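Protein SAWADEE HOMEODOMAIN HOMOLOG 1 (Arabidopsis thaliana, PDB 4IUP) binds methylated histone H3 tails through its SAWADEE domain and is required for RNA-directed DNA methylation and the accumulation of 24-nt siRNAs. Local coordinates at residues G74-C79 with D91-N96; L78-R83 with L126-R131. The protein carries 2 engineered substitutions. One frame throughout, in Å; residues are numbered along the deposited sequence.

Contact 1 of 2, residues G74-C79 with D91-N96; sequences GDLMLC and DGHVMN. Engineered in segment 74-79: Met77 (natural residue Leu). Engineered in segment 91-96: Met95 (natural residue Leu).
Val94 O takes an almost straight hydrogen bond from Gly74 N (2.8 Å, 176° at the hydrogen), closing the open end of a beta hairpin in the SAWADEE domain, a tandem-tudor type of fold. The hairpin is built from strands 76-83 and 86-98, which run antiparallel with a marked twist, 126° between the axes of the short segments. Asp75 O accepts from Val94 N at 3.1 Å, and the CA-H of His93 makes a weaker contact with it. Met77 and Gly92 follow as the hydrogen-bonded pair, each backbone N bonded to the other's O, between the non-hydrogen-bonded pairs Leu76-His93 and Leu78-Asp91. These outer pairs share one face of the sheet. Here CD1 of Leu76 lies over the His93 ring, 4.2 Å from its centroid, a CH-pi contact, while Gly74 O sits in the ring plane, 3.6 Å from CD2 of His93. CG of His93 stands anti to the carbonyl carbon (chi1 -71°), beside the backbone N. The same Leu76 methyl also rests on CB of Asp91, whose OD1 forms a salt bridge with Arg57 on strand 56-62. On the face of Met77, CG of this engineered selenomethionine touches CG2 of Val94 at 3.6 Å, and Val71 packs against both side chains. Glycine suits two places. At Gly74 the backbone angles would jam a CB against the preceding carbonyl O; at Gly92 a CB would be tight against the sulfur of Cys79. SG of Cys79 in fact comes within 4.1 Å of Gly92 N.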
loop_
_atom_site.group_PDB
_atom_site.type_symbol
_atom_site.label_atom_id
_atom_site.label_comp_id
_atom_site.label_asym_id
_atom_site.label_seq_id
_atom_site.Cartn_x
_atom_site.Cartn_y
_atom_site.Cartn_z
ATOM N N GLY A 74 -0.854 14.512 3.720
ATOM C CA GLY A 74 0.433 14.051 4.258
ATOM C C GLY A 74 0.501 12.557 4.556
ATOM O O GLY A 74 1.594 11.997 4.675
ATOM N N ASP A 75 -0.655 11.904 4.674
ATOM C CA ASP A 75 -0.695 10.478 5.004
ATOM C C ASP A 75 -0.125 9.607 3.897
ATOM O O ASP A 75 -0.386 9.831 2.707
ATOM C CB ASP A 75 -2.124 10.007 5.305
ATOM C CG ASP A 75 -2.615 10.424 6.682
ATOM O OD1 ASP A 75 -1.840 11.020 7.469
ATOM O OD2 ASP A 75 -3.792 10.141 6.980
ATOM N N LEU A 76 0.654 8.611 4.304
ATOM C CA LEU A 76 1.074 7.545 3.402
ATOM C C LEU A 76 -0.075 6.549 3.242
ATOM O O LEU A 76 -0.630 6.069 4.235
ATOM C CB LEU A 76 2.327 6.844 3.950
ATOM C CG LEU A 76 2.800 5.560 3.254
ATOM C CD1 LEU A 76 3.358 5.873 1.864
ATOM C CD2 LEU A 76 3.842 4.855 4.116
HETATM N N MSE A 77 -0.430 6.253 1.991
HETATM C CA MSE A 77 -1.495 5.294 1.687
HETATM C C MSE A 77 -0.976 4.263 0.699
HETATM O O MSE A 77 -0.124 4.577 -0.139
HETATM C CB MSE A 77 -2.714 5.984 1.049
HETATM C CG MSE A 77 -3.244 7.196 1.788
HETATM SE SE MSE A 77 -3.913 6.789 3.571
HETATM C CE MSE A 77 -5.613 5.934 3.091
ATOM N N LEU A 78 -1.498 3.044 0.792
ATOM C CA LEU A 78 -1.341 2.071 -0.281
ATOM C C LEU A 78 -2.484 2.287 -1.274
ATOM O O LEU A 78 -3.660 2.179 -0.905
ATOM C CB LEU A 78 -1.348 0.632 0.254
ATOM C CG LEU A 78 -1.082 -0.446 -0.809
ATOM C CD1 LEU A 78 0.358 -0.369 -1.334
ATOM C CD2 LEU A 78 -1.388 -1.851 -0.276
ATOM N N CYS A 79 -2.132 2.577 -2.528
ATOM C CA CYS A 79 -3.093 3.031 -3.531
ATOM C C CYS A 79 -3.208 2.074 -4.700
ATOM O O CYS A 79 -2.197 1.580 -5.216
ATOM C CB CYS A 79 -2.681 4.400 -4.076
ATOM S SG CYS A 79 -2.408 5.645 -2.830
ATOM N N ASP A 91 2.640 2.835 -3.155
ATOM C CA ASP A 91 2.627 3.881 -2.132
ATOM C C ASP A 91 2.430 5.266 -2.735
ATOM O O ASP A 91 3.020 5.605 -3.764
ATOM C CB ASP A 91 3.914 3.848 -1.304
ATOM C CG ASP A 91 3.908 2.741 -0.263
ATOM O OD1 ASP A 91 2.836 2.129 -0.038
ATOM O OD2 ASP A 91 4.969 2.487 0.338
ATOM N N GLY A 92 1.589 6.060 -2.083
ATOM C CA GLY A 92 1.390 7.451 -2.460
ATOM C C GLY A 92 1.155 8.279 -1.213
ATOM O O GLY A 92 0.935 7.732 -0.130
ATOM N N HIS A 93 1.209 9.596 -1.359
ATOM C CA HIS A 93 0.888 10.486 -0.253
ATOM C C HIS A 93 -0.294 11.353 -0.624
ATOM O O HIS A 93 -0.375 11.839 -1.746
ATOM C CB HIS A 93 2.098 11.342 0.132
ATOM C CG HIS A 93 3.181 10.565 0.811
ATOM N ND1 HIS A 93 4.198 9.945 0.117
ATOM C CD2 HIS A 93 3.386 10.279 2.118
ATOM C CE1 HIS A 93 4.994 9.325 0.970
ATOM N NE2 HIS A 93 4.521 9.508 2.191
ATOM N N VAL A 94 -1.212 11.544 0.317
ATOM C CA VAL A 94 -2.382 12.385 0.075
ATOM C C VAL A 94 -1.940 13.845 0.005
ATOM O O VAL A 94 -1.312 14.350 0.940
ATOM C CB VAL A 94 -3.444 12.217 1.179
ATOM C CG1 VAL A 94 -4.642 13.124 0.906
ATOM C CG2 VAL A 94 -3.886 10.752 1.287
HETATM N N MSE A 95 -2.267 14.510 -1.106
HETATM C CA MSE A 95 -1.868 15.902 -1.345
HETATM C C MSE A 95 -3.004 16.882 -1.069
HETATM O O MSE A 95 -2.772 18.024 -0.663
HETATM C CB MSE A 95 -1.396 16.093 -2.793
HETATM C CG MSE A 95 -0.336 15.107 -3.257
HETATM SE SE MSE A 95 1.230 15.051 -2.087
HETATM C CE MSE A 95 1.928 16.845 -2.441
ATOM N N ASN A 96 -4.230 16.424 -1.303
ATOM C CA ASN A 96 -5.416 17.271 -1.249
ATOM C C ASN A 96 -6.623 16.378 -1.035
ATOM O O ASN A 96 -6.653 15.256 -1.539
ATOM C CB ASN A 96 -5.566 18.029 -2.574
ATOM C CG ASN A 96 -6.810 18.876 -2.627
ATOM O OD1 ASN A 96 -7.825 18.476 -3.207
ATOM N ND2 ASN A 96 -6.752 20.051 -2.011
#

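Contact 2 of 2, residues L78-R83 with L126-R131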
loop_
_atom_site.group_PDB
_atom_site.type_symbol
_atom_site.label_atom_id
_atom_site.label_comp_id
_atom_site.label_asym_id
_atom_site.label_seq_id
_atom_site.Cartn_x
_atom_site.Cartn_y
_atom_site.Cartn_z
ATOM N N LEU A 78 -1.498 3.044 0.792
ATOM C CA LEU A 78 -1.341 2.071 -0.281
ATOM C C LEU A 78 -2.484 2.287 -1.274
ATOM O O LEU A 78 -3.660 2.179 -0.905
ATOM C CB LEU A 78 -1.348 0.632 0.254
ATOM C CG LEU A 78 -1.082 -0.446 -0.809
ATOM C CD1 LEU A 78 0.358 -0.369 -1.334
ATOM C CD2 LEU A 78 -1.388 -1.851 -0.276
ATOM N N CYS A 79 -2.132 2.577 -2.528
ATOM C CA CYS A 79 -3.093 3.031 -3.531
ATOM C C CYS A 79 -3.208 2.074 -4.700
ATOM O O CYS A 79 -2.197 1.580 -5.216
ATOM C CB CYS A 79 -2.681 4.400 -4.076
ATOM S SG CYS A 79 -2.408 5.645 -2.830
ATOM N N PHE A 80 -4.443 1.823 -5.120
ATOM C CA PHE A 80 -4.696 0.993 -6.291
ATOM C C PHE A 80 -4.487 1.808 -7.563
ATOM O O PHE A 80 -5.306 2.669 -7.906
ATOM C CB PHE A 80 -6.105 0.394 -6.240
ATOM C CG PHE A 80 -6.395 -0.578 -7.351
ATOM C CD1 PHE A 80 -5.653 -1.747 -7.484
ATOM C CD2 PHE A 80 -7.417 -0.328 -8.261
ATOM C CE1 PHE A 80 -5.922 -2.653 -8.500
ATOM C CE2 PHE A 80 -7.693 -1.235 -9.295
ATOM C CZ PHE A 80 -6.952 -2.395 -9.407
ATOM N N GLN A 81 -3.381 1.525 -8.248
ATOM C CA GLN A 81 -2.950 2.279 -9.421
ATOM C C GLN A 81 -3.202 1.452 -10.674
ATOM O O GLN A 81 -2.468 0.503 -10.963
ATOM C CB GLN A 81 -1.464 2.634 -9.296
ATOM C CG GLN A 81 -0.908 3.561 -10.392
ATOM C CD GLN A 81 0.608 3.624 -10.373
ATOM O OE1 GLN A 81 1.204 4.540 -9.792
ATOM N NE2 GLN A 81 1.240 2.643 -10.987
ATOM N N GLU A 82 -4.248 1.821 -11.407
ATOM C CA GLU A 82 -4.638 1.104 -12.615
ATOM C C GLU A 82 -4.305 1.937 -13.849
ATOM O O GLU A 82 -4.779 3.063 -13.991
ATOM C CB GLU A 82 -6.131 0.762 -12.568
ATOM C CG GLU A 82 -6.607 -0.117 -13.723
ATOM C CD GLU A 82 -7.973 -0.733 -13.478
ATOM O OE1 GLU A 82 -8.851 -0.059 -12.889
ATOM O OE2 GLU A 82 -8.165 -1.894 -13.885
ATOM N N ARG A 83 -3.475 1.378 -14.726
ATOM C CA ARG A 83 -3.022 2.068 -15.939
ATOM C C ARG A 83 -2.947 1.069 -17.073
ATOM O O ARG A 83 -2.238 0.066 -16.961
ATOM C CB ARG A 83 -1.634 2.682 -15.734
ATOM C CG ARG A 83 -1.608 3.844 -14.785
ATOM C CD ARG A 83 -0.195 4.279 -14.467
ATOM N NE ARG A 83 -0.219 5.465 -13.621
ATOM C CZ ARG A 83 0.844 6.021 -13.051
ATOM N NH1 ARG A 83 2.057 5.510 -13.225
ATOM N NH2 ARG A 83 0.685 7.102 -12.300
ATOM N N LEU A 126 -12.034 6.666 -1.776
ATOM C CA LEU A 126 -11.677 5.869 -0.607
ATOM C C LEU A 126 -11.560 4.379 -0.955
ATOM O O LEU A 126 -10.776 3.648 -0.347
ATOM C CB LEU A 126 -12.700 6.069 0.524
ATOM C CG LEU A 126 -12.242 5.598 1.912
ATOM C CD1 LEU A 126 -11.063 6.437 2.398
ATOM C CD2 LEU A 126 -13.399 5.641 2.909
ATOM N N GLU A 127 -12.329 3.946 -1.947
ATOM C CA GLU A 127 -12.391 2.530 -2.324
ATOM C C GLU A 127 -11.124 2.018 -3.028
ATOM O O GLU A 127 -11.010 0.826 -3.309
ATOM C CB GLU A 127 -13.646 2.254 -3.169
ATOM C CG GLU A 127 -13.570 2.675 -4.651
ATOM C CD GLU A 127 -13.652 4.181 -4.897
ATOM O OE1 GLU A 127 -14.042 4.946 -3.984
ATOM O OE2 GLU A 127 -13.330 4.598 -6.034
ATOM N N ARG A 128 -10.186 2.919 -3.320
ATOM C CA ARG A 128 -8.922 2.545 -3.958
ATOM C C ARG A 128 -7.693 2.860 -3.106
ATOM O O ARG A 128 -6.567 2.794 -3.585
ATOM C CB ARG A 128 -8.794 3.201 -5.341
ATOM C CG ARG A 128 -9.837 2.694 -6.328
ATOM C CD ARG A 128 -9.448 2.859 -7.791
ATOM N NE ARG A 128 -10.472 2.218 -8.615
ATOM C CZ ARG A 128 -10.301 1.748 -9.850
ATOM N NH1 ARG A 128 -9.127 1.847 -10.472
ATOM N NH2 ARG A 128 -11.330 1.180 -10.468
ATOM N N ILE A 129 -7.907 3.203 -1.842
ATOM C CA ILE A 129 -6.792 3.526 -0.962
ATOM C C ILE A 129 -6.890 2.784 0.377
ATOM O O ILE A 129 -7.987 2.549 0.888
ATOM C CB ILE A 129 -6.623 5.065 -0.765
ATOM C CG1 ILE A 129 -7.845 5.689 -0.081
ATOM C CG2 ILE A 129 -6.335 5.774 -2.109
ATOM C CD1 ILE A 129 -7.689 7.193 0.188
ATOM N N CYS A 130 -5.739 2.402 0.920
ATOM C CA CYS A 130 -5.669 1.729 2.221
ATOM C C CYS A 130 -4.703 2.461 3.135
ATOM O O CYS A 130 -3.695 2.986 2.675
ATOM C CB CYS A 130 -5.202 0.284 2.060
ATOM S SG CYS A 130 -6.492 -0.866 1.522
ATOM N N ARG A 131 -4.998 2.479 4.430
ATOM C CA ARG A 131 -4.171 3.217 5.380
ATOM C C ARG A 131 -3.091 2.327 5.989
ATOM O O ARG A 131 -3.178 1.104 5.927
ATOM C CB ARG A 131 -5.032 3.861 6.478
ATOM C CG ARG A 131 -5.668 2.867 7.463
ATOM C CD ARG A 131 -6.302 3.590 8.649
ATOM N NE ARG A 131 -6.982 2.660 9.554
ATOM C CZ ARG A 131 -6.396 2.022 10.569
ATOM N NH1 ARG A 131 -5.107 2.212 10.836
ATOM N NH2 ARG A 131 -7.104 1.195 11.329
HETATM O O HOH W 1 -11.052 1.105 -13.364
#
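Arg128 sets CG anti to the carbonyl carbon (chi1 -65°) and then runs extended to NE, while Phe80 and Glu82 both place CG anti to the backbone N (chi1 -175° in Phe80). The arginine crosses both of these side chains of strand 76-83 obliquely. The setting is an antiparallel strand pairing in the SAWADEE domain, where the late, short strand 129-131 pairs with strand 76-83, the two segments lying 43 residues apart at their closest ends. One edge of the Phe80 ring, at CD2, meets a face of the guanidinium, 3.5 Å from NH1 of Arg128, the two planes turned 62° apart. NH1 also donates to OE1 of Glu82 (3.1 Å), a salt bridge that reaches OE1 on its anti side from somewhat outside the carboxylate plane. A water accepts from NH2 of Arg128 at 2.9 Å; its approach to OE1 of Glu82 is doubtfully short. An alanine in place of Arg128 would probably leave the Glu82 carboxylate without its charged mate and the CD2 edge of Phe80 without its cover. In the backbone, Phe80 N bonds to Arg128 O at 2.8 Å, and Leu78 and Cys130 form a hydrogen-bonded pair, each N to the other's O. Cys130 SG carries a covalently linked beta-mercaptoethanol. In the non-hydrogen-bonded pair beside it, Ile129 touches Phe111 of strand 110-115, and its CG2 lies 4.0 Å from SG of Cys79.

In the fold
Contacts 1 and 2 lie on the two edges of strand 76-83 and share Leu78 and Cys79, with centres about 9 Å apart: 91-96 pairs along one edge, 129-131 along the other, making three neighbouring strands of one antiparallel sheet. The bent side chain of engineered Met77 bridges them, its CE 3.5 Å from Cys130 O and 3.8 Å from Ile129 CD1. Neither contact forms the zinc site of Cys68, His102, Cys107 and Cys109, but the side chain of Ile129 is about 9 Å from the zinc ion and that of Met77 about 9 Å from that of Cys68. The side chain of Leu76 is about 10 Å from the bound cymal-4.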